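Local coordinates for Lmo0741 protein (PDB 4R1H) that probably binds DNA through a winged helix-turn-helix domain and regulates transcription, as other members of the GntR family do, at residues H18-E23 against A57-T62; E23-T28 against Q84-I89; L36-L41 against T50-A55; T62-T67 against K79-Q84; S99-L104 against E109-W114. One frame throughout, in Å; residues are numbered along the deposited sequence.

In the fold
From the N terminus, helix 12-25 supplies one side of two contacts. Contact 1 joins it to the end of helix 49-61 and so closes the three-helix core of the winged helix-turn-helix domain. Within that span lies contact 3, a short closure of helix 38-45 onto helix 49-61; Leu41 there touches Ile20 of contact 1. Contact 2 carries the end of helix 12-25 to helix 79-103, and its span crosses that of contact 1. Contact 4 follows contact 1, lies within the span of contact 2 and ties the entry to the wing to the start of helix 79-103. Contact 5, its centre about 30 Å from that of contact 1, sets helix 108-117 against the far end of helix 79-103.

Contact 1: H18-E23 against A57-T62; sequences HYIHTE and AELEET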
# COMPACT_ATOMS: atom_id res chain seq x y z
N HIS A 18 4.44 8.73 10.70
CA HIS A 18 4.74 7.28 10.46
C HIS A 18 6.19 6.96 10.66
O HIS A 18 6.50 5.92 11.24
CB HIS A 18 4.34 6.82 9.05
CG HIS A 18 4.50 5.35 8.86
ND1 HIS A 18 3.66 4.45 9.49
CD2 HIS A 18 5.38 4.62 8.15
CE1 HIS A 18 4.02 3.22 9.15
NE2 HIS A 18 5.05 3.30 8.33
N TYR A 19 7.08 7.85 10.24
CA TYR A 19 8.50 7.72 10.45
C TYR A 19 8.84 7.61 11.92
O TYR A 19 9.56 6.71 12.33
CB TYR A 19 9.22 8.91 9.84
CG TYR A 19 10.67 9.01 10.21
CD1 TYR A 19 11.66 8.36 9.44
CD2 TYR A 19 11.09 9.75 11.32
CE1 TYR A 19 12.98 8.45 9.79
CE2 TYR A 19 12.42 9.83 11.68
CZ TYR A 19 13.36 9.17 10.91
OH TYR A 19 14.70 9.29 11.27
N ILE A 20 8.26 8.49 12.74
CA ILE A 20 8.46 8.44 14.20
C ILE A 20 7.88 7.17 14.79
O ILE A 20 8.52 6.54 15.63
CB ILE A 20 7.86 9.69 14.88
CG1 ILE A 20 8.69 10.90 14.44
CG2 ILE A 20 7.77 9.50 16.38
CD1 ILE A 20 8.00 12.23 14.56
N HIS A 21 6.66 6.80 14.37
CA HIS A 21 6.05 5.58 14.83
C HIS A 21 7.00 4.43 14.57
O HIS A 21 7.15 3.51 15.42
CB HIS A 21 4.74 5.27 14.09
CG HIS A 21 3.58 6.08 14.54
ND1 HIS A 21 2.39 6.08 13.85
CD2 HIS A 21 3.39 6.87 15.63
CE1 HIS A 21 1.50 6.83 14.49
NE2 HIS A 21 2.10 7.33 15.56
N THR A 22 7.60 4.39 13.36
CA THR A 22 8.58 3.33 13.03
C THR A 22 9.77 3.25 13.99
O THR A 22 10.18 2.14 14.46
CB THR A 22 9.01 3.51 11.54
OG1 THR A 22 7.80 3.24 10.77
CG2 THR A 22 10.02 2.59 11.16
N GLU A 23 10.37 4.39 14.28
CA GLU A 23 11.47 4.48 15.28
C GLU A 23 11.06 4.02 16.67
O GLU A 23 11.83 3.37 17.31
CB GLU A 23 12.05 5.89 15.36
CG GLU A 23 12.60 6.38 14.04
CD GLU A 23 13.82 5.59 13.57
OE1 GLU A 23 14.94 6.04 13.84
OE2 GLU A 23 13.67 4.53 12.92
N ALA A 57 2.45 17.44 17.55
CA ALA A 57 1.11 17.62 18.11
C ALA A 57 0.21 16.43 18.04
O ALA A 57 -0.44 16.08 19.03
CB ALA A 57 0.39 18.82 17.47
N GLU A 58 0.19 15.74 16.91
CA GLU A 58 -0.61 14.59 16.75
C GLU A 58 -0.10 13.47 17.68
O GLU A 58 -0.89 12.80 18.34
CB GLU A 58 -0.62 14.11 15.29
CG GLU A 58 -1.43 12.83 15.14
CD GLU A 58 -1.70 12.44 13.72
OE1 GLU A 58 -2.22 13.34 13.00
OE2 GLU A 58 -1.47 11.25 13.41
N LEU A 59 1.20 13.34 17.76
CA LEU A 59 1.79 12.33 18.68
C LEU A 59 1.45 12.61 20.17
O LEU A 59 1.25 11.67 21.02
CB LEU A 59 3.29 12.28 18.42
CG LEU A 59 3.72 11.64 17.12
CD1 LEU A 59 5.16 11.93 16.93
CD2 LEU A 59 3.45 10.14 17.10
N GLU A 60 1.38 13.88 20.51
CA GLU A 60 1.02 14.25 21.89
C GLU A 60 -0.45 14.00 22.13
O GLU A 60 -0.86 13.43 23.19
CB GLU A 60 1.48 15.70 22.19
CG GLU A 60 1.53 16.03 23.66
CD GLU A 60 2.33 17.30 24.00
OE1 GLU A 60 3.00 17.87 23.10
OE2 GLU A 60 2.25 17.71 25.16
N GLU A 61 -1.30 14.35 21.17
CA GLU A 61 -2.75 14.13 21.31
C GLU A 61 -3.07 12.65 21.47
O GLU A 61 -4.02 12.31 22.19
CB GLU A 61 -3.55 14.68 20.10
CG GLU A 61 -5.08 14.55 20.17
CD GLU A 61 -5.78 15.70 20.90
OE1 GLU A 61 -5.16 16.77 21.09
OE2 GLU A 61 -6.97 15.54 21.28
N THR A 62 -2.30 11.77 20.83
CA THR A 62 -2.55 10.34 20.89
C THR A 62 -1.79 9.65 22.04
O THR A 62 -1.80 8.41 22.12
CB THR A 62 -2.26 9.68 19.52
OG1 THR A 62 -0.92 10.02 19.10
CG2 THR A 62 -3.23 10.22 18.49
O HOH W 1 -0.16 8.52 16.88
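Leu59 reaches from helix 49-61 across to Ile20 and His21 on helix 12-25, joining the first and third helices of the winged helix-turn-helix domain. Walking along 57-62, Glu58 comes first. Its carboxylate forms a salt bridge with Lys14 of helix 12-25, a polar bond beside the buried patch. Leu59 follows and carries the contact, its branched end dividing the work between two neighbours. CD1 packs 3.6 Å from Ile20 CG2, while CD2 lies 3.5 Å from His21 NE2, approaching that ring obliquely. With chi1 at -72°, CG of Leu59 stands anti to the carbonyl carbon, and the fork projects toward helix 12-25. A leucine suits this place because its two methyls can meet an aliphatic chain and an imidazole at once. Ile20 also packs on Leu41 of helix 38-45, whereas His21 also packs on Leu85 and Ile89 of helix 79-103. Thr62 ends the segment just beyond the helix, where its OG1 bonds back to Glu58 O. A water in the plane of the imidazole completes the link, 2.9 Å from His21 NE2 and donating to Thr62 OG1 at 2.8 Å.

Contact 2: E23-T28 against Q84-I89; sequences EIVTGT and QLENDI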
# COMPACT_ATOMS: atom_id res chain seq x y z
N GLU A 23 10.37 4.39 14.28
CA GLU A 23 11.47 4.48 15.28
C GLU A 23 11.06 4.02 16.67
O GLU A 23 11.83 3.37 17.31
CB GLU A 23 12.05 5.89 15.36
CG GLU A 23 12.60 6.38 14.04
CD GLU A 23 13.82 5.59 13.57
OE1 GLU A 23 14.94 6.04 13.84
OE2 GLU A 23 13.67 4.53 12.92
N ILE A 24 9.82 4.29 17.03
CA ILE A 24 9.23 3.87 18.28
C ILE A 24 8.97 2.34 18.37
O ILE A 24 9.47 1.67 19.26
CB ILE A 24 7.94 4.60 18.57
CG1 ILE A 24 8.25 6.05 18.76
CG2 ILE A 24 7.26 3.94 19.78
CD1 ILE A 24 7.04 6.93 18.78
N VAL A 25 8.31 1.80 17.36
CA VAL A 25 7.97 0.37 17.34
C VAL A 25 9.21 -0.49 17.28
O VAL A 25 9.29 -1.53 17.98
CB VAL A 25 6.96 0.10 16.22
CG1 VAL A 25 6.78 -1.40 16.00
CG2 VAL A 25 5.64 0.72 16.61
N THR A 26 10.23 -0.06 16.56
CA THR A 26 11.49 -0.81 16.49
C THR A 26 12.40 -0.61 17.71
O THR A 26 13.41 -1.29 17.85
CB THR A 26 12.33 -0.48 15.24
OG1 THR A 26 12.69 0.88 15.26
CG2 THR A 26 11.55 -0.76 14.03
N GLY A 27 12.08 0.30 18.62
CA GLY A 27 12.90 0.48 19.79
C GLY A 27 14.11 1.32 19.52
O GLY A 27 14.98 1.45 20.36
N THR A 28 14.15 2.01 18.39
CA THR A 28 15.21 2.98 18.14
C THR A 28 15.09 4.09 19.17
O THR A 28 16.07 4.57 19.72
CB THR A 28 15.12 3.49 16.69
OG1 THR A 28 15.27 2.36 15.84
CG2 THR A 28 16.21 4.48 16.38
N GLN A 84 0.24 -1.14 21.70
CA GLN A 84 -1.02 -0.85 21.00
C GLN A 84 -0.72 -0.11 19.69
O GLN A 84 -1.40 -0.35 18.65
CB GLN A 84 -2.03 -0.09 21.91
CG GLN A 84 -3.39 0.23 21.28
CD GLN A 84 -4.34 -0.97 21.14
OE1 GLN A 84 -4.57 -1.75 22.10
NE2 GLN A 84 -4.91 -1.13 19.93
N LEU A 85 0.30 0.77 19.69
CA LEU A 85 0.71 1.46 18.47
C LEU A 85 1.18 0.41 17.38
O LEU A 85 0.72 0.45 16.21
CB LEU A 85 1.85 2.38 18.74
CG LEU A 85 2.49 3.09 17.55
CD1 LEU A 85 1.52 3.98 16.81
CD2 LEU A 85 3.72 3.91 17.92
N GLU A 86 2.07 -0.47 17.76
CA GLU A 86 2.49 -1.56 16.84
C GLU A 86 1.29 -2.34 16.32
O GLU A 86 1.14 -2.56 15.08
CB GLU A 86 3.45 -2.51 17.53
CG GLU A 86 3.95 -3.60 16.56
CD GLU A 86 4.87 -4.61 17.24
OE1 GLU A 86 5.54 -4.25 18.28
OE2 GLU A 86 4.97 -5.76 16.86
N ASN A 87 0.37 -2.69 17.19
CA ASN A 87 -0.82 -3.51 16.83
C ASN A 87 -1.67 -2.76 15.82
O ASN A 87 -2.10 -3.29 14.78
CB ASN A 87 -1.67 -3.92 18.07
CG ASN A 87 -2.73 -5.02 17.77
OD1 ASN A 87 -3.81 -4.74 17.21
ND2 ASN A 87 -2.46 -6.26 18.20
N ASP A 88 -1.95 -1.51 16.11
CA ASP A 88 -2.72 -0.67 15.20
C ASP A 88 -2.10 -0.56 13.78
O ASP A 88 -2.87 -0.69 12.79
CB ASP A 88 -2.94 0.77 15.77
CG ASP A 88 -3.87 0.80 16.98
OD1 ASP A 88 -4.57 -0.19 17.33
OD2 ASP A 88 -3.84 1.88 17.65
N ILE A 89 -0.78 -0.36 13.69
CA ILE A 89 -0.15 -0.18 12.44
C ILE A 89 -0.11 -1.49 11.66
O ILE A 89 -0.46 -1.51 10.43
CB ILE A 89 1.23 0.40 12.56
CG1 ILE A 89 1.20 1.88 13.14
CG2 ILE A 89 1.90 0.51 11.22
CD1 ILE A 89 2.59 2.31 13.56
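Val25 and Glu86 meet where the last turn of helix 12-25 lies against helix 79-103, their CA atoms only 5.8 Å apart. The contact between the segments is made by van der Waals packing. The two methyls of Val25 divide Glu86 between them: CG1 rests 3.6 Å from Glu86 CG, and CG2 faces Glu86 CA and N. The two side chains cross at about a right angle. The glutamate is extended (chi2 -177°), and Val25 CG1 is within touch of its chain as far as CD and OE1, though CG is nearest. Leu85 adds a second patch. Its CD2 sits 3.9 Å from Val25 CG2 and 4.0 Å from Ile24 CG2. Short beta-branched Val25 suits the close backbone approach, and the longer Leu85 reaches across the greater backbone separation to Ile24.

Hydrogen bonds act within the segments. Gly27 closes helix 12-25 in a Schellman motif, with Gly27 N bonded to Ile24 O and a weak bond from Thr28 N to Glu23 O; glycine readily tolerates the positive phi (81°) required. From the second subunit, Ile106 packs on Glu86 and Leu104 on Ile89. The chemistry implies a joint held by shape and apolar packing, with no hydrogen bond between the segments.

Contact 3: L36-L41 against T50-A55; sequences LSVREL and TTIQRA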
# COMPACT_ATOMS: atom_id res chain seq x y z
N LEU A 36 14.25 14.22 19.73
CA LEU A 36 14.85 15.36 19.10
C LEU A 36 13.88 16.55 19.15
O LEU A 36 12.66 16.39 19.09
CB LEU A 36 15.17 15.03 17.64
CG LEU A 36 16.23 13.97 17.34
CD1 LEU A 36 16.37 13.87 15.83
CD2 LEU A 36 17.55 14.32 17.96
N SER A 37 14.43 17.75 19.29
CA SER A 37 13.65 19.01 19.19
C SER A 37 13.03 19.17 17.81
O SER A 37 13.48 18.57 16.84
CB SER A 37 14.58 20.22 19.40
OG SER A 37 15.45 20.32 18.28
N VAL A 38 12.02 20.02 17.71
CA VAL A 38 11.41 20.31 16.40
C VAL A 38 12.51 20.67 15.41
O VAL A 38 12.55 20.18 14.28
CB VAL A 38 10.37 21.47 16.53
CG1 VAL A 38 10.00 22.02 15.16
CG2 VAL A 38 9.14 21.02 17.34
N ARG A 39 13.40 21.57 15.82
CA ARG A 39 14.48 22.03 14.96
C ARG A 39 15.46 20.94 14.48
O ARG A 39 15.76 20.83 13.27
CB ARG A 39 15.27 23.12 15.69
CG ARG A 39 16.45 23.65 14.89
CD ARG A 39 15.96 24.65 13.87
NE ARG A 39 15.49 25.87 14.54
CZ ARG A 39 14.97 26.93 13.93
NH1 ARG A 39 14.82 26.94 12.61
NH2 ARG A 39 14.60 27.98 14.65
N GLU A 40 15.93 20.14 15.43
CA GLU A 40 16.80 18.96 15.15
C GLU A 40 16.15 18.02 14.16
O GLU A 40 16.75 17.59 13.19
CB GLU A 40 17.12 18.19 16.45
CG GLU A 40 18.00 18.99 17.43
CD GLU A 40 18.18 18.37 18.82
OE1 GLU A 40 17.22 17.85 19.42
OE2 GLU A 40 19.32 18.43 19.35
N LEU A 41 14.89 17.69 14.40
CA LEU A 41 14.25 16.75 13.50
C LEU A 41 14.03 17.35 12.12
O LEU A 41 14.15 16.63 11.12
CB LEU A 41 12.91 16.23 14.08
CG LEU A 41 12.35 15.04 13.34
CD1 LEU A 41 13.39 13.92 13.37
CD2 LEU A 41 11.02 14.55 13.94
N THR A 50 7.31 23.47 10.65
CA THR A 50 5.90 23.54 10.99
C THR A 50 5.28 22.19 10.76
O THR A 50 4.22 21.87 11.31
CB THR A 50 5.11 24.62 10.16
OG1 THR A 50 5.20 24.32 8.77
CG2 THR A 50 5.64 25.95 10.36
N THR A 51 5.87 21.37 9.88
CA THR A 51 5.38 20.05 9.63
C THR A 51 5.74 19.12 10.80
O THR A 51 4.98 18.22 11.21
CB THR A 51 5.87 19.46 8.28
OG1 THR A 51 7.20 18.98 8.38
CG2 THR A 51 5.77 20.49 7.14
N ILE A 52 6.90 19.33 11.33
CA ILE A 52 7.31 18.55 12.50
C ILE A 52 6.41 18.93 13.71
O ILE A 52 5.99 18.11 14.48
CB ILE A 52 8.74 18.86 12.91
CG1 ILE A 52 9.72 18.61 11.75
CG2 ILE A 52 9.10 18.07 14.16
CD1 ILE A 52 9.82 17.19 11.33
N GLN A 53 6.17 20.23 13.87
CA GLN A 53 5.32 20.70 14.94
C GLN A 53 4.01 20.01 14.84
O GLN A 53 3.46 19.60 15.87
CB GLN A 53 5.03 22.21 14.82
CG GLN A 53 6.10 23.08 15.38
CD GLN A 53 5.86 24.56 15.09
OE1 GLN A 53 5.04 24.91 14.28
NE2 GLN A 53 6.61 25.41 15.75
N ARG A 54 3.46 19.88 13.61
CA ARG A 54 2.12 19.29 13.49
C ARG A 54 2.20 17.80 13.84
O ARG A 54 1.28 17.27 14.53
CB ARG A 54 1.45 19.43 12.11
CG ARG A 54 -0.02 19.05 12.24
CD ARG A 54 -0.86 19.24 11.05
NE ARG A 54 -2.29 18.97 11.33
CZ ARG A 54 -3.29 19.34 10.50
NH1 ARG A 54 -3.08 19.92 9.31
NH2 ARG A 54 -4.55 19.09 10.85
N ALA A 55 3.26 17.15 13.39
CA ALA A 55 3.46 15.70 13.66
C ALA A 55 3.61 15.46 15.20
O ALA A 55 2.94 14.57 15.76
CB ALA A 55 4.70 15.19 12.96
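This contact belongs to the helix-turn-helix of the GntR-type winged domain and sets the start of helix 38-45 against helix 49-61, the pair that in this family generally forms the DNA-reading unit. Val38 and Ile52 stand closest, their CA atoms 5.9 Å apart. Ile52 is the hub. Its CG2 sits between Val38 CA, at 3.9 Å, and Leu41 CD2, running close to the backbone itself. The other branch is CG1, anti to the carbonyl carbon (chi1 -57°), which carries CD1 to Leu41, where it lies 3.9 Å from Leu41 CG and touches CD2 as well. A branched isoleucine suits the place, since it can meet two partners a turn apart. Leu41 and Ile52 carry the contact on into the core, for Ile20 and Ile16 of helix 12-25 lie behind them.

At the outer margin, Val38 CG1 rests 4.0 Å from Gln53 CG. A glutamine fits this border, since its methylene covers the valine while its polar amide is compatible with an exposed position.

A capping box starts the helix just before Val38. Ser37 is the N-cap residue, and its OG accepts from Glu40 N at 2.9 Å. In return, Ser37 N donates to the anti lone pair of Glu40 OE1 at 2.8 Å, with a nearly straight angle of 168°.

Contact 4: T62-T67 against K79-Q84; sequences TEIIYT and KRRIEQ
Arg81 brings one edge of its guanidinium up to the backbone carbonyl of Thr62. Two nitrogens grip that one oxygen side-on: Arg81 NH2 lies 2.8 Å from Thr62 O and Arg81 NE 3.1 Å from it. The NE bond arrives nearly in line with the carbonyl (C=O...N angle 168°), whereas NH2 comes in more from one side. Neither N-H points straight at the oxygen, as expected when two donors share one acceptor. Ile64 lies on one side of the guanidinium, but its approach is modelled too close to be trusted in detail.

The first torsion of the arginine (chi1 179°) puts CG anti to the backbone N and beside Glu63 O, 4.0 Å from Arg81 CG; the bend at chi2 (70°) then turns the rest of the chain toward Thr62 O. Arginine suits the place because it carries several N-H donors along one edge, and two of them can share a carbonyl at a helix end. The negative end of the helix dipole would probably favour its charge. Glu63, at positive phi, is the C-prime residue of the Schellman motif that terminates helix 49-61, and this turn presents the Thr62 carbonyl to Arg81.

Ile64 sits at the junction of the elements, packing on Leu59 of helix 49-61, Ile24 of helix 12-25 and Leu75 of strand 72-75, just before strand 65-68, which pairs with strand 72-75 in the wing.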
# COMPACT_ATOMS: atom_id res chain seq x y z
N THR A 62 -2.30 11.77 20.83
CA THR A 62 -2.55 10.34 20.89
C THR A 62 -1.79 9.65 22.04
O THR A 62 -1.80 8.41 22.12
CB THR A 62 -2.26 9.68 19.52
OG1 THR A 62 -0.92 10.02 19.10
CG2 THR A 62 -3.23 10.22 18.49
N GLU A 63 -1.16 10.46 22.89
CA GLU A 63 -0.48 10.00 24.12
C GLU A 63 0.77 9.17 23.84
O GLU A 63 1.25 8.40 24.71
CB GLU A 63 -1.46 9.28 25.02
CG GLU A 63 -2.65 10.22 25.39
CD GLU A 63 -3.54 9.64 26.46
OE1 GLU A 63 -3.69 8.40 26.55
OE2 GLU A 63 -4.10 10.43 27.20
N ILE A 64 1.37 9.40 22.69
CA ILE A 64 2.61 8.71 22.32
C ILE A 64 3.82 9.46 22.87
O ILE A 64 4.82 8.86 23.31
CB ILE A 64 2.76 8.55 20.79
CG1 ILE A 64 1.56 7.78 20.19
CG2 ILE A 64 4.11 7.89 20.49
CD1 ILE A 64 1.31 6.42 20.78
N ILE A 65 3.72 10.79 22.89
CA ILE A 65 4.77 11.62 23.45
C ILE A 65 4.17 12.61 24.40
O ILE A 65 2.96 12.84 24.38
CB ILE A 65 5.66 12.35 22.39
CG1 ILE A 65 4.92 13.47 21.71
CG2 ILE A 65 6.23 11.38 21.31
CD1 ILE A 65 5.79 14.19 20.68
N TYR A 66 5.04 13.24 25.19
CA TYR A 66 4.60 14.30 26.10
C TYR A 66 5.71 15.33 26.23
O TYR A 66 6.88 15.06 25.94
CB TYR A 66 4.22 13.72 27.47
CG TYR A 66 5.31 13.07 28.23
CD1 TYR A 66 6.04 13.76 29.18
CD2 TYR A 66 5.65 11.75 28.00
CE1 TYR A 66 7.06 13.14 29.89
CE2 TYR A 66 6.67 11.13 28.69
CZ TYR A 66 7.35 11.85 29.66
OH TYR A 66 8.35 11.24 30.30
N THR A 67 5.34 16.48 26.78
CA THR A 67 6.26 17.63 26.86
C THR A 67 6.51 17.97 28.31
O THR A 67 5.60 17.96 29.12
CB THR A 67 5.66 18.88 26.20
OG1 THR A 67 5.34 18.59 24.87
CG2 THR A 67 6.72 20.04 26.21
N LYS A 79 4.46 0.92 28.36
CA LYS A 79 4.76 -0.13 27.37
C LYS A 79 3.53 -0.62 26.64
O LYS A 79 3.61 -0.94 25.45
CB LYS A 79 5.44 -1.33 28.01
CG LYS A 79 6.72 -1.06 28.80
CD LYS A 79 7.97 -0.73 27.99
CE LYS A 79 9.22 -1.18 28.77
NZ LYS A 79 10.45 -0.71 28.08
N ARG A 80 2.39 -0.71 27.32
CA ARG A 80 1.19 -1.16 26.65
C ARG A 80 0.82 -0.18 25.56
O ARG A 80 0.31 -0.62 24.49
CB ARG A 80 0.02 -1.31 27.63
CG ARG A 80 0.16 -2.42 28.67
CD ARG A 80 -0.61 -3.65 28.20
NE ARG A 80 -0.39 -4.73 29.13
CZ ARG A 80 -1.15 -4.99 30.20
NH1 ARG A 80 -2.23 -4.26 30.46
NH2 ARG A 80 -0.82 -6.00 31.00
N ARG A 81 1.05 1.14 25.76
CA ARG A 81 0.69 2.10 24.72
C ARG A 81 1.48 1.88 23.43
O ARG A 81 0.99 2.06 22.30
CB ARG A 81 0.87 3.57 25.13
CG ARG A 81 0.52 4.56 24.05
CD ARG A 81 -0.96 4.55 23.85
NE ARG A 81 -1.40 5.46 22.80
CZ ARG A 81 -1.50 5.13 21.50
NH1 ARG A 81 -1.08 3.92 21.08
NH2 ARG A 81 -1.93 6.00 20.61
N ILE A 82 2.74 1.55 23.60
CA ILE A 82 3.62 1.32 22.48
C ILE A 82 3.27 -0.04 21.80
O ILE A 82 3.32 -0.11 20.53
CB ILE A 82 5.08 1.27 22.93
CG1 ILE A 82 5.50 2.70 23.40
CG2 ILE A 82 5.97 0.83 21.77
CD1 ILE A 82 6.86 2.75 24.07
N GLU A 83 2.93 -1.03 22.60
CA GLU A 83 2.36 -2.29 22.04
C GLU A 83 1.11 -2.02 21.20
O GLU A 83 0.90 -2.60 20.10
CB GLU A 83 2.08 -3.31 23.10
CG GLU A 83 3.36 -3.89 23.69
CD GLU A 83 3.15 -4.53 25.05
OE1 GLU A 83 4.16 -4.64 25.79
OE2 GLU A 83 2.00 -4.91 25.38
N GLN A 84 0.24 -1.14 21.70
CA GLN A 84 -1.02 -0.85 21.00
C GLN A 84 -0.72 -0.11 19.69
O GLN A 84 -1.40 -0.35 18.65
CB GLN A 84 -2.03 -0.09 21.91
CG GLN A 84 -3.39 0.23 21.28
CD GLN A 84 -4.34 -0.97 21.14
OE1 GLN A 84 -4.57 -1.75 22.10
NE2 GLN A 84 -4.91 -1.13 19.93

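Contact 5: S99-L104 against E109-W114; sequences SEMSKL and EKIIAW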
# COMPACT_ATOMS: atom_id res chain seq x y z
N SER A 99 -7.11 -7.41 1.81
CA SER A 99 -8.13 -6.88 0.91
C SER A 99 -7.68 -6.88 -0.56
O SER A 99 -8.41 -7.34 -1.47
CB SER A 99 -8.54 -5.50 1.38
OG SER A 99 -9.42 -4.94 0.45
N GLU A 100 -6.49 -6.37 -0.80
CA GLU A 100 -6.02 -6.26 -2.18
C GLU A 100 -5.82 -7.65 -2.80
O GLU A 100 -6.15 -7.85 -3.96
CB GLU A 100 -4.69 -5.47 -2.21
CG GLU A 100 -4.83 -3.99 -1.99
CD GLU A 100 -5.85 -3.28 -2.86
OE1 GLU A 100 -5.85 -3.46 -4.11
OE2 GLU A 100 -6.67 -2.51 -2.29
N MSE A 101 -5.27 -8.56 -2.05
CA MSE A 101 -5.09 -9.92 -2.54
C MSE A 101 -6.43 -10.63 -2.80
O MSE A 101 -6.58 -11.35 -3.79
CB MSE A 101 -4.20 -10.74 -1.65
CG MSE A 101 -2.81 -10.14 -1.48
SE MSE A 101 -1.66 -10.63 -2.97
CE MSE A 101 -1.14 -12.33 -2.39
N SER A 102 -7.36 -10.40 -1.88
CA SER A 102 -8.70 -11.01 -1.95
C SER A 102 -9.40 -10.53 -3.20
O SER A 102 -10.09 -11.34 -3.86
CB SER A 102 -9.48 -10.69 -0.72
OG SER A 102 -8.92 -11.38 0.39
N LYS A 103 -9.28 -9.26 -3.52
CA LYS A 103 -9.86 -8.71 -4.74
C LYS A 103 -9.39 -9.37 -6.01
O LYS A 103 -10.15 -9.37 -7.01
CB LYS A 103 -9.68 -7.20 -4.80
CG LYS A 103 -10.47 -6.45 -3.76
CD LYS A 103 -9.95 -5.03 -3.71
CE LYS A 103 -10.83 -4.16 -2.88
NZ LYS A 103 -10.16 -2.83 -2.92
N LEU A 104 -8.19 -9.91 -5.99
CA LEU A 104 -7.63 -10.63 -7.11
C LEU A 104 -8.15 -12.08 -7.17
O LEU A 104 -7.79 -12.85 -8.04
CB LEU A 104 -6.09 -10.63 -7.01
CG LEU A 104 -5.52 -9.23 -7.16
CD1 LEU A 104 -4.05 -9.35 -6.77
CD2 LEU A 104 -5.63 -8.74 -8.58
N GLU A 109 -5.45 -19.23 2.10
CA GLU A 109 -4.37 -20.17 2.05
C GLU A 109 -3.31 -19.76 1.07
O GLU A 109 -2.09 -19.92 1.34
CB GLU A 109 -4.88 -21.59 1.80
CG GLU A 109 -5.52 -22.16 3.04
CD GLU A 109 -4.54 -22.34 4.20
OE1 GLU A 109 -4.82 -21.87 5.35
OE2 GLU A 109 -3.44 -22.91 3.98
N LYS A 110 -3.72 -19.29 -0.09
CA LYS A 110 -2.73 -18.90 -1.09
C LYS A 110 -2.03 -17.58 -0.75
O LYS A 110 -0.89 -17.36 -1.14
CB LYS A 110 -3.40 -18.76 -2.43
CG LYS A 110 -2.41 -18.51 -3.53
CD LYS A 110 -2.98 -18.84 -4.89
CE LYS A 110 -2.08 -18.28 -5.92
NZ LYS A 110 -0.80 -19.01 -5.88
N ILE A 111 -2.72 -16.70 -0.02
CA ILE A 111 -2.08 -15.48 0.53
C ILE A 111 -0.95 -15.85 1.48
O ILE A 111 0.17 -15.33 1.41
CB ILE A 111 -3.09 -14.53 1.23
CG1 ILE A 111 -4.11 -14.03 0.24
CG2 ILE A 111 -2.35 -13.31 1.86
CD1 ILE A 111 -5.29 -13.28 0.83
N ILE A 112 -1.22 -16.80 2.39
CA ILE A 112 -0.22 -17.31 3.31
C ILE A 112 0.94 -17.91 2.55
O ILE A 112 2.07 -17.64 2.90
CB ILE A 112 -0.82 -18.32 4.32
CG1 ILE A 112 -1.79 -17.57 5.27
CG2 ILE A 112 0.26 -19.01 5.10
CD1 ILE A 112 -2.77 -18.47 5.97
N ALA A 113 0.66 -18.68 1.49
CA ALA A 113 1.72 -19.28 0.69
C ALA A 113 2.62 -18.22 0.03
O ALA A 113 3.83 -18.37 -0.01
CB ALA A 113 1.14 -20.24 -0.37
N TRP A 114 2.00 -17.14 -0.45
CA TRP A 114 2.75 -15.99 -1.04
C TRP A 114 3.70 -15.38 -0.05
O TRP A 114 4.89 -15.16 -0.30
CB TRP A 114 1.77 -14.96 -1.60
CG TRP A 114 1.48 -15.08 -3.10
CD1 TRP A 114 0.40 -15.57 -3.70
CD2 TRP A 114 2.44 -14.84 -4.12
NE1 TRP A 114 0.58 -15.57 -5.09
CE2 TRP A 114 1.83 -15.14 -5.35
CE3 TRP A 114 3.76 -14.39 -4.10
CZ2 TRP A 114 2.52 -15.00 -6.56
CZ3 TRP A 114 4.43 -14.23 -5.29
CH2 TRP A 114 3.80 -14.56 -6.49
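Bends at chi2 and chi3, both -82°, curl selenomethionine Met101 so that its terminal CE reaches Trp114. Nearer the backbone, Met101 CB packs 3.7 Å from Ile111 CD1. The side chain thus serves two residues one turn apart on helix 108-117. At its far end, Met101 CE lies 3.8 Å from Trp114 CD1 and close to CG and CB, meeting the indole obliquely; the two side chains cross at about a right angle. A long flexible chain is apt here, since it can bend to bring its terminal CE against the CB-CG-CD1 side of the indole.

Ile111 is directed inward, its CD1 also 4.1 Å from Ser102 OG. The small serine leaves room for this methyl at the exposed margin, and its hydroxyl bonds to Ile98 O within its own helix.

Ile106 of the connecting loop packs on both Met101 and Ile111. The second subunit completes the surroundings, with its Thr94 on Met101 and its Ala90 on Trp114. The arrangement is one of two consecutive helices joined by a short turn, their segments inclined at 119°, and this C-terminal helical arm forms part of the dimer interface.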